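Local coordinates for DSBA-like thioredoxin domain-containing protein (Nitrosomonas europaea, PDB 2IN3) that probably acts as a thiol-disulfide oxidoreductase of the DsbA family, in its FrnE-like branch, and may serve as a disulfide isomerase, at residues Y12-W20 against F89-V100; A130-L138 against R148-D156. One frame throughout, in Å; residues are numbered along the deposited sequence.

Contact 1 of 2, residues Y12-W20 against F89-V100; sequences YIADPMCSW and FIYDTEPACRGV. With PO4 (phosphate ion), chain B.
Selenomethionine Met17 lays its methyl CE over one face of the Tyr91 ring, 4.0 Å from the centroid and 12° off the normal, a CH-pi contact, while SE sits obliquely to the same ring. At the edge of that ring, in its plane, lies Met17 O, which accepts a very short 2.5 Å bond from Tyr91 OH; the same CE also meets the edge of Phe89. This is the thioredoxin fold where strand 9-14 runs out toward a CxxC pair, Cys18 and Cys21, at the start of helix 19-35, probably the redox site, against helix 94-106 and the loop leading into it, part of the helical insert. Asp15 opens the type I turn to Cys18: with CG anti to its N (chi1 -173°), OD1 takes Met17 N at 2.7 Å through its anti lone pair, an Asx turn. A water donates to both Asp15 OD1 and Thr93 O. OD2 lies 3.2 Å from Cys97 SG. With an alanine in place of Asp15, Met17 N would probably lose its acceptor and the water one of its two partners. Pro16 packs CG against Ala96 CB. Beyond the turn, Ser19 OG gives a 2.7 Å bond to phosphate O3, which Ser19 N also meets.

Contact 2 of 2, residues A130-L138 against R148-D156; sequences AQLAILKKL and RFTPVFQSD
Leu132 sets one methyl in the corner made by two aromatic rings: CD1 lies 3.6 Å from Phe153 CD2 and also meets the edge of Phe149 at CE2. Its other methyl, CD2, turns to Thr150 CG2 and to Gln154 NE2, the latter 3.4 Å away, making Leu132 a knob in a hole formed by Phe149, Thr150, Phe153 and Gln154. The side chain gets there with CG anti to its own nitrogen (chi1 166°), running antiparallel alongside both phenylalanines. One turn on, Leu135 closes the inner side, with CB 4.0 Å from Phe149 CZ and CD1 3.7 Å from Phe153 CE1, its side chain crossing that of Phe153 at about a right angle. The part made by Leu132 and Leu135 on the two rings is tight and apolar. The outer side is looser and polar. Lys136 rests CB 4.0 Å from Phe149 CD2, then sends its straight chain off toward a water that lies between its NZ, weakly bonded, and Thr150 OG1 at 2.9 Å. Gln154, exposed to solvent, closes the outer edge of the hole. The two helical segments pack at 134°, with axes 10.0 Å apart at closest approach, as a helical pair in the insert of the DsbA-type fold. On the side facing the rest of the insert, Leu135 touches Ile118 of helix 111-123, Phe153 and Val152 lean on Ser102 of helix 94-106, and Ser155 caps the start of helix 156-171.

Contact 1 is the deeper of the two, its centre about 7 Å from the chain centre, against about 17 Å for contact 2, which is only partly buried. Contact 1 joins the loop that follows strand 9-14 to helix 94-106 and the loop before it, and mixes apolar packing with a tyrosine bond, a carboxylate and a bridging water; contact 2 pairs two helices mainly through leucine and phenylalanine, with Lys136, Thr150 and Gln154 at its solvent side. The two share no segment, yet they touch. Helix 94-106 is where they meet: Pro95 packs against Ala130, Leu135 and Phe153, and Arg98, already paired with Glu94, reaches Phe153 O with NH2 at 2.8 Å and makes a cation-pi contact with Phe153.

Contact 1 of 2, residues Y12-W20 against F89-V100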
loop_
_atom_site.group_PDB
_atom_site.type_symbol
_atom_site.label_atom_id
_atom_site.label_comp_id
_atom_site.label_asym_id
_atom_site.label_seq_id
_atom_site.Cartn_x
_atom_site.Cartn_y
_atom_site.Cartn_z
ATOM N N TYR A 12 0.647 -6.830 4.910
ATOM C CA TYR A 12 -0.086 -5.585 4.774
ATOM C C TYR A 12 -0.626 -5.499 3.346
ATOM O O TYR A 12 0.144 -5.378 2.394
ATOM C CB TYR A 12 0.834 -4.388 5.093
ATOM C CG TYR A 12 0.173 -3.033 4.964
ATOM C CD1 TYR A 12 -1.095 -2.790 5.505
ATOM C CD2 TYR A 12 0.825 -2.006 4.313
ATOM C CE1 TYR A 12 -1.686 -1.503 5.412
ATOM C CE2 TYR A 12 0.247 -0.705 4.189
ATOM C CZ TYR A 12 -1.006 -0.485 4.733
ATOM O OH TYR A 12 -1.559 0.768 4.622
ATOM N N ILE A 13 -1.949 -5.621 3.211
ATOM C CA ILE A 13 -2.571 -5.712 1.905
ATOM C C ILE A 13 -3.168 -4.347 1.638
ATOM O O ILE A 13 -4.157 -3.933 2.281
ATOM C CB ILE A 13 -3.657 -6.828 1.836
ATOM C CG1 ILE A 13 -3.034 -8.200 2.189
ATOM C CG2 ILE A 13 -4.273 -6.871 0.458
ATOM C CD1 ILE A 13 -4.030 -9.343 2.372
ATOM N N ALA A 14 -2.556 -3.655 0.691
ATOM C CA ALA A 14 -2.789 -2.214 0.518
ATOM C C ALA A 14 -2.413 -1.757 -0.865
ATOM O O ALA A 14 -1.660 -2.436 -1.570
ATOM C CB ALA A 14 -2.048 -1.419 1.559
ATOM N N ASP A 15 -2.960 -0.617 -1.248
ATOM C CA ASP A 15 -2.676 0.016 -2.519
ATOM C C ASP A 15 -2.302 1.465 -2.209
ATOM O O ASP A 15 -3.018 2.126 -1.448
ATOM C CB ASP A 15 -3.956 -0.004 -3.363
ATOM C CG ASP A 15 -3.725 0.484 -4.775
ATOM O OD1 ASP A 15 -3.354 1.668 -4.949
ATOM O OD2 ASP A 15 -3.897 -0.329 -5.722
ATOM N N PRO A 16 -1.191 1.968 -2.789
ATOM C CA PRO A 16 -0.739 3.360 -2.603
ATOM C C PRO A 16 -1.812 4.412 -2.962
ATOM O O PRO A 16 -1.752 5.533 -2.452
ATOM C CB PRO A 16 0.396 3.503 -3.631
ATOM C CG PRO A 16 0.829 2.150 -3.941
ATOM C CD PRO A 16 -0.328 1.233 -3.733
HETATM N N MSE A 17 -2.748 4.072 -3.852
HETATM C CA MSE A 17 -3.848 5.004 -4.205
HETATM C C MSE A 17 -5.179 4.715 -3.527
HETATM O O MSE A 17 -6.228 5.103 -4.027
HETATM C CB MSE A 17 -4.041 5.094 -5.730
HETATM C CG MSE A 17 -2.784 5.620 -6.419
HETATM SE SE MSE A 17 -2.745 5.284 -8.324
HETATM C CE MSE A 17 -3.882 6.744 -8.962
ATOM N N CYS A 18 -5.102 4.074 -2.368
ATOM C CA CYS A 18 -6.210 3.885 -1.464
ATOM C C CYS A 18 -6.064 4.872 -0.280
ATOM O O CYS A 18 -5.041 4.867 0.401
ATOM C CB CYS A 18 -6.197 2.437 -0.985
ATOM S SG CYS A 18 -7.255 2.126 0.456
ATOM N N SER A 19 -7.061 5.743 -0.080
ATOM C CA SER A 19 -6.922 6.864 0.851
ATOM C C SER A 19 -6.889 6.396 2.294
ATOM O O SER A 19 -6.137 6.926 3.081
ATOM C CB SER A 19 -7.983 7.946 0.628
ATOM O OG SER A 19 -9.304 7.443 0.781
ATOM N N TRP A 20 -7.706 5.410 2.649
ATOM C CA TRP A 20 -7.646 4.859 4.012
ATOM C C TRP A 20 -6.336 4.142 4.310
ATOM O O TRP A 20 -5.942 4.018 5.490
ATOM C CB TRP A 20 -8.850 3.981 4.338
ATOM C CG TRP A 20 -10.057 4.812 4.730
ATOM C CD1 TRP A 20 -11.167 5.061 3.984
ATOM C CD2 TRP A 20 -10.232 5.512 5.961
ATOM N NE1 TRP A 20 -12.046 5.864 4.682
ATOM C CE2 TRP A 20 -11.498 6.140 5.909
ATOM C CE3 TRP A 20 -9.444 5.662 7.115
ATOM C CZ2 TRP A 20 -11.981 6.944 6.950
ATOM C CZ3 TRP A 20 -9.938 6.463 8.155
ATOM C CH2 TRP A 20 -11.189 7.078 8.062
ATOM N N PHE A 89 -8.032 12.824 -15.538
ATOM C CA PHE A 89 -7.181 11.966 -14.743
ATOM C C PHE A 89 -7.670 10.523 -14.836
ATOM O O PHE A 89 -8.878 10.260 -14.740
ATOM C CB PHE A 89 -7.139 12.419 -13.276
ATOM C CG PHE A 89 -6.231 11.593 -12.432
ATOM C CD1 PHE A 89 -4.843 11.733 -12.536
ATOM C CD2 PHE A 89 -6.755 10.637 -11.567
ATOM C CE1 PHE A 89 -3.991 10.945 -11.765
ATOM C CE2 PHE A 89 -5.921 9.841 -10.792
ATOM C CZ PHE A 89 -4.540 9.992 -10.883
ATOM N N ILE A 90 -6.726 9.606 -15.036
ATOM C CA ILE A 90 -7.029 8.186 -15.154
ATOM C C ILE A 90 -6.527 7.489 -13.885
ATOM O O ILE A 90 -5.332 7.522 -13.569
ATOM C CB ILE A 90 -6.416 7.569 -16.432
ATOM C CG1 ILE A 90 -6.998 8.256 -17.683
ATOM C CG2 ILE A 90 -6.640 6.049 -16.475
ATOM C CD1 ILE A 90 -6.468 7.723 -18.992
ATOM N N TYR A 91 -7.449 6.867 -13.165
ATOM C CA TYR A 91 -7.159 6.290 -11.858
ATOM C C TYR A 91 -6.610 4.841 -11.978
ATOM O O TYR A 91 -7.248 3.877 -11.526
ATOM C CB TYR A 91 -8.418 6.374 -10.971
ATOM C CG TYR A 91 -8.097 6.529 -9.503
ATOM C CD1 TYR A 91 -8.213 7.769 -8.868
ATOM C CD2 TYR A 91 -7.643 5.440 -8.753
ATOM C CE1 TYR A 91 -7.901 7.916 -7.518
ATOM C CE2 TYR A 91 -7.315 5.579 -7.401
ATOM C CZ TYR A 91 -7.447 6.813 -6.799
ATOM O OH TYR A 91 -7.121 6.930 -5.479
ATOM N N ASP A 92 -5.429 4.710 -12.593
ATOM C CA ASP A 92 -4.777 3.413 -12.806
ATOM C C ASP A 92 -3.833 3.062 -11.662
ATOM O O ASP A 92 -2.737 3.635 -11.543
ATOM C CB ASP A 92 -4.018 3.378 -14.141
ATOM C CG ASP A 92 -3.383 2.009 -14.425
ATOM O OD1 ASP A 92 -3.751 1.006 -13.758
ATOM O OD2 ASP A 92 -2.513 1.918 -15.329
ATOM N N THR A 93 -4.253 2.125 -10.819
ATOM C CA THR A 93 -3.489 1.790 -9.621
ATOM C C THR A 93 -2.382 0.738 -9.860
ATOM O O THR A 93 -1.533 0.524 -8.993
ATOM C CB THR A 93 -4.407 1.333 -8.459
ATOM O OG1 THR A 93 -5.093 0.150 -8.847
ATOM C CG2 THR A 93 -5.487 2.392 -8.103
ATOM N N GLU A 94 -2.350 0.110 -11.029
ATOM C CA GLU A 94 -1.406 -0.984 -11.244
ATOM C C GLU A 94 0.079 -0.590 -11.259
ATOM O O GLU A 94 0.906 -1.318 -10.678
ATOM C CB GLU A 94 -1.787 -1.845 -12.475
ATOM C CG GLU A 94 -0.967 -3.115 -12.646
ATOM C CD GLU A 94 0.336 -2.879 -13.385
ATOM O OE1 GLU A 94 0.445 -1.819 -14.037
ATOM O OE2 GLU A 94 1.246 -3.748 -13.334
ATOM N N PRO A 95 0.456 0.484 -12.001
ATOM C CA PRO A 95 1.883 0.817 -12.009
ATOM C C PRO A 95 2.499 1.108 -10.629
ATOM O O PRO A 95 3.616 0.676 -10.380
ATOM C CB PRO A 95 1.944 2.046 -12.916
ATOM C CG PRO A 95 0.818 1.791 -13.903
ATOM C CD PRO A 95 -0.280 1.323 -12.970
ATOM N N ALA A 96 1.778 1.807 -9.749
ATOM C CA ALA A 96 2.314 2.094 -8.432
ATOM C C ALA A 96 2.464 0.785 -7.651
ATOM O O ALA A 96 3.465 0.588 -6.969
ATOM C CB ALA A 96 1.414 3.089 -7.671
ATOM N N CYS A 97 1.469 -0.088 -7.728
ATOM C CA CYS A 97 1.605 -1.431 -7.115
ATOM C C CYS A 97 2.849 -2.170 -7.633
ATOM O O CYS A 97 3.625 -2.734 -6.852
ATOM C CB CYS A 97 0.356 -2.263 -7.372
ATOM S SG CYS A 97 -1.049 -1.697 -6.478
ATOM N N ARG A 98 3.037 -2.175 -8.963
ATOM C CA ARG A 98 4.211 -2.758 -9.577
ATOM C C ARG A 98 5.532 -2.096 -9.128
ATOM O O ARG A 98 6.572 -2.758 -9.081
ATOM C CB ARG A 98 4.084 -2.763 -11.119
ATOM C CG ARG A 98 5.258 -3.381 -11.864
ATOM C CD ARG A 98 4.857 -3.850 -13.282
ATOM N NE ARG A 98 3.867 -3.019 -13.970
ATOM C CZ ARG A 98 4.129 -2.177 -14.977
ATOM N NH1 ARG A 98 3.129 -1.494 -15.511
ATOM N NH2 ARG A 98 5.369 -1.993 -15.436
ATOM N N GLY A 99 5.499 -0.810 -8.807
ATOM C CA GLY A 99 6.727 -0.133 -8.345
ATOM C C GLY A 99 7.135 -0.688 -6.998
ATOM O O GLY A 99 8.324 -0.940 -6.736
ATOM N N VAL A 100 6.134 -0.887 -6.155
ATOM C CA VAL A 100 6.340 -1.442 -4.813
ATOM C C VAL A 100 6.918 -2.890 -4.935
ATOM O O VAL A 100 7.912 -3.218 -4.291
ATOM C CB VAL A 100 5.038 -1.408 -3.992
ATOM C CG1 VAL A 100 5.207 -2.195 -2.673
ATOM C CG2 VAL A 100 4.580 0.081 -3.759
HETATM P P PO4 B . -10.617 5.420 -1.879
HETATM O O1 PO4 B . -11.801 6.170 -2.422
HETATM O O2 PO4 B . -10.226 4.238 -2.742
HETATM O O3 PO4 B . -9.470 6.370 -1.721
HETATM O O4 PO4 B . -11.057 4.817 -0.547
HETATM O O HOH W 1 -1.759 2.629 -6.905
#

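Contact 2 of 2, residues A130-L138 against R148-D156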
loop_
_atom_site.group_PDB
_atom_site.type_symbol
_atom_site.label_atom_id
_atom_site.label_comp_id
_atom_site.label_asym_id
_atom_site.label_seq_id
_atom_site.Cartn_x
_atom_site.Cartn_y
_atom_site.Cartn_z
ATOM N N ALA A 130 0.948 6.959 -11.364
ATOM C CA ALA A 130 0.824 5.948 -12.423
ATOM C C ALA A 130 1.960 5.980 -13.462
ATOM O O ALA A 130 2.088 5.044 -14.259
ATOM C CB ALA A 130 -0.523 6.080 -13.115
ATOM N N GLN A 131 2.781 7.041 -13.462
ATOM C CA GLN A 131 3.857 7.194 -14.446
ATOM C C GLN A 131 5.239 6.755 -13.956
ATOM O O GLN A 131 5.645 7.090 -12.848
ATOM C CB GLN A 131 3.950 8.643 -14.972
ATOM C CG GLN A 131 2.609 9.319 -15.309
ATOM C CD GLN A 131 1.913 8.740 -16.551
ATOM O OE1 GLN A 131 2.561 8.314 -17.511
ATOM N NE2 GLN A 131 0.577 8.751 -16.536
ATOM N N LEU A 132 5.973 6.051 -14.819
ATOM C CA LEU A 132 7.346 5.623 -14.517
ATOM C C LEU A 132 8.243 6.808 -14.122
ATOM O O LEU A 132 9.028 6.715 -13.170
ATOM C CB LEU A 132 7.969 4.820 -15.683
ATOM C CG LEU A 132 9.487 4.568 -15.687
ATOM C CD1 LEU A 132 9.887 3.617 -14.575
ATOM C CD2 LEU A 132 10.026 4.068 -17.030
ATOM N N ALA A 133 8.109 7.915 -14.847
ATOM C CA ALA A 133 8.912 9.108 -14.596
ATOM C C ALA A 133 8.802 9.513 -13.131
ATOM O O ALA A 133 9.810 9.785 -12.468
ATOM C CB ALA A 133 8.487 10.254 -15.525
ATOM N N ILE A 134 7.575 9.504 -12.618
ATOM C CA ILE A 134 7.332 9.809 -11.225
ATOM C C ILE A 134 7.905 8.748 -10.281
ATOM O O ILE A 134 8.623 9.084 -9.319
ATOM C CB ILE A 134 5.816 10.073 -10.966
ATOM C CG1 ILE A 134 5.311 11.220 -11.870
ATOM C CG2 ILE A 134 5.555 10.347 -9.487
ATOM C CD1 ILE A 134 6.025 12.552 -11.661
ATOM N N LEU A 135 7.619 7.474 -10.567
ATOM C CA LEU A 135 8.045 6.374 -9.709
ATOM C C LEU A 135 9.573 6.251 -9.559
ATOM O O LEU A 135 10.070 6.012 -8.448
ATOM C CB LEU A 135 7.425 5.048 -10.187
ATOM C CG LEU A 135 5.882 4.960 -10.071
ATOM C CD1 LEU A 135 5.340 3.716 -10.782
ATOM C CD2 LEU A 135 5.399 5.018 -8.599
ATOM N N LYS A 136 10.308 6.397 -10.662
ATOM C CA LYS A 136 11.773 6.271 -10.634
ATOM C C LYS A 136 12.434 7.390 -9.822
ATOM O O LYS A 136 13.443 7.184 -9.130
ATOM C CB LYS A 136 12.354 6.173 -12.061
ATOM C CG LYS A 136 12.316 7.477 -12.854
ATOM C CD LYS A 136 12.812 7.270 -14.281
ATOM C CE LYS A 136 12.877 8.583 -15.065
ATOM N NZ LYS A 136 12.977 8.260 -16.532
ATOM N N LYS A 137 11.843 8.576 -9.878
ATOM C CA LYS A 137 12.304 9.689 -9.073
ATOM C C LYS A 137 12.185 9.357 -7.569
ATOM O O LYS A 137 13.119 9.608 -6.803
ATOM C CB LYS A 137 11.518 10.938 -9.459
ATOM C CG LYS A 137 12.005 12.233 -8.856
ATOM C CD LYS A 137 11.232 13.422 -9.434
ATOM C CE LYS A 137 9.742 13.411 -9.009
ATOM N NZ LYS A 137 9.022 14.674 -9.385
ATOM N N LEU A 138 11.059 8.760 -7.164
ATOM C CA LEU A 138 10.852 8.385 -5.774
ATOM C C LEU A 138 11.847 7.322 -5.301
ATOM O O LEU A 138 12.360 7.395 -4.163
ATOM C CB LEU A 138 9.375 7.967 -5.512
ATOM C CG LEU A 138 8.332 9.065 -5.783
ATOM C CD1 LEU A 138 6.903 8.536 -5.668
ATOM C CD2 LEU A 138 8.514 10.218 -4.838
ATOM N N ARG A 148 18.795 0.425 -11.626
ATOM C CA ARG A 148 18.342 -0.812 -11.005
ATOM C C ARG A 148 16.810 -0.878 -11.057
ATOM O O ARG A 148 16.246 -1.904 -11.446
ATOM C CB ARG A 148 18.896 -0.972 -9.572
ATOM C CG ARG A 148 20.412 -1.264 -9.510
ATOM C CD ARG A 148 21.074 -0.806 -8.186
ATOM N NE ARG A 148 20.986 -1.786 -7.087
ATOM C CZ ARG A 148 20.363 -1.614 -5.914
ATOM N NH1 ARG A 148 19.708 -0.482 -5.605
ATOM N NH2 ARG A 148 20.388 -2.603 -5.025
ATOM N N PHE A 149 16.150 0.235 -10.717
ATOM C CA PHE A 149 14.686 0.291 -10.671
ATOM C C PHE A 149 13.980 0.097 -12.011
ATOM O O PHE A 149 13.021 -0.678 -12.090
ATOM C CB PHE A 149 14.185 1.602 -10.046
ATOM C CG PHE A 149 12.678 1.703 -10.008
ATOM C CD1 PHE A 149 11.967 1.114 -8.975
ATOM C CD2 PHE A 149 11.974 2.349 -11.028
ATOM C CE1 PHE A 149 10.552 1.183 -8.929
ATOM C CE2 PHE A 149 10.578 2.420 -10.995
ATOM C CZ PHE A 149 9.869 1.836 -9.941
ATOM N N THR A 150 14.402 0.839 -13.039
ATOM C CA THR A 150 13.645 0.841 -14.300
ATOM C C THR A 150 13.593 -0.531 -15.022
ATOM O O THR A 150 12.502 -0.958 -15.419
ATOM C CB THR A 150 14.070 1.973 -15.260
ATOM O OG1 THR A 150 13.857 3.234 -14.619
ATOM C CG2 THR A 150 13.243 1.945 -16.535
ATOM N N PRO A 151 14.741 -1.223 -15.191
ATOM C CA PRO A 151 14.651 -2.574 -15.795
ATOM C C PRO A 151 13.687 -3.517 -15.033
ATOM O O PRO A 151 12.912 -4.259 -15.679
ATOM C CB PRO A 151 16.088 -3.096 -15.714
ATOM C CG PRO A 151 16.936 -1.847 -15.740
ATOM C CD PRO A 151 16.141 -0.858 -14.903
ATOM N N VAL A 152 13.738 -3.481 -13.696
ATOM C CA VAL A 152 12.858 -4.316 -12.872
ATOM C C VAL A 152 11.386 -3.933 -13.064
ATOM O O VAL A 152 10.568 -4.801 -13.364
ATOM C CB VAL A 152 13.290 -4.353 -11.367
ATOM C CG1 VAL A 152 12.288 -5.157 -10.502
ATOM C CG2 VAL A 152 14.714 -4.955 -11.246
ATOM N N PHE A 153 11.074 -2.634 -12.964
ATOM C CA PHE A 153 9.708 -2.130 -13.196
ATOM C C PHE A 153 9.103 -2.548 -14.561
ATOM O O PHE A 153 7.903 -2.873 -14.673
ATOM C CB PHE A 153 9.659 -0.598 -13.025
ATOM C CG PHE A 153 8.306 -0.005 -13.300
ATOM C CD1 PHE A 153 7.325 0.011 -12.303
ATOM C CD2 PHE A 153 8.004 0.523 -14.551
ATOM C CE1 PHE A 153 6.073 0.545 -12.550
ATOM C CE2 PHE A 153 6.748 1.069 -14.815
ATOM C CZ PHE A 153 5.780 1.082 -13.815
ATOM N N GLN A 154 9.934 -2.538 -15.593
ATOM C CA GLN A 154 9.472 -2.866 -16.933
ATOM C C GLN A 154 9.423 -4.371 -17.228
ATOM O O GLN A 154 8.893 -4.780 -18.281
ATOM C CB GLN A 154 10.331 -2.122 -17.972
ATOM C CG GLN A 154 10.175 -0.586 -17.815
ATOM C CD GLN A 154 10.996 0.201 -18.808
ATOM O OE1 GLN A 154 12.014 -0.276 -19.294
ATOM N NE2 GLN A 154 10.571 1.430 -19.089
ATOM N N SER A 155 9.976 -5.190 -16.328
ATOM C CA SER A 155 10.159 -6.630 -16.600
ATOM C C SER A 155 8.835 -7.384 -16.534
ATOM O O SER A 155 7.959 -7.018 -15.750
ATOM C CB SER A 155 11.136 -7.273 -15.602
ATOM O OG SER A 155 10.610 -7.273 -14.287
ATOM N N ASP A 156 8.723 -8.449 -17.341
ATOM C CA ASP A 156 7.584 -9.366 -17.239
ATOM C C ASP A 156 7.462 -9.939 -15.834
ATOM O O ASP A 156 6.335 -10.118 -15.333
ATOM C CB ASP A 156 7.682 -10.499 -18.265
ATOM C CG ASP A 156 7.273 -10.051 -19.651
ATOM O OD1 ASP A 156 6.616 -8.988 -19.774
ATOM O OD2 ASP A 156 7.613 -10.745 -20.624
HETATM O O HOH W 2 14.573 5.313 -16.517
#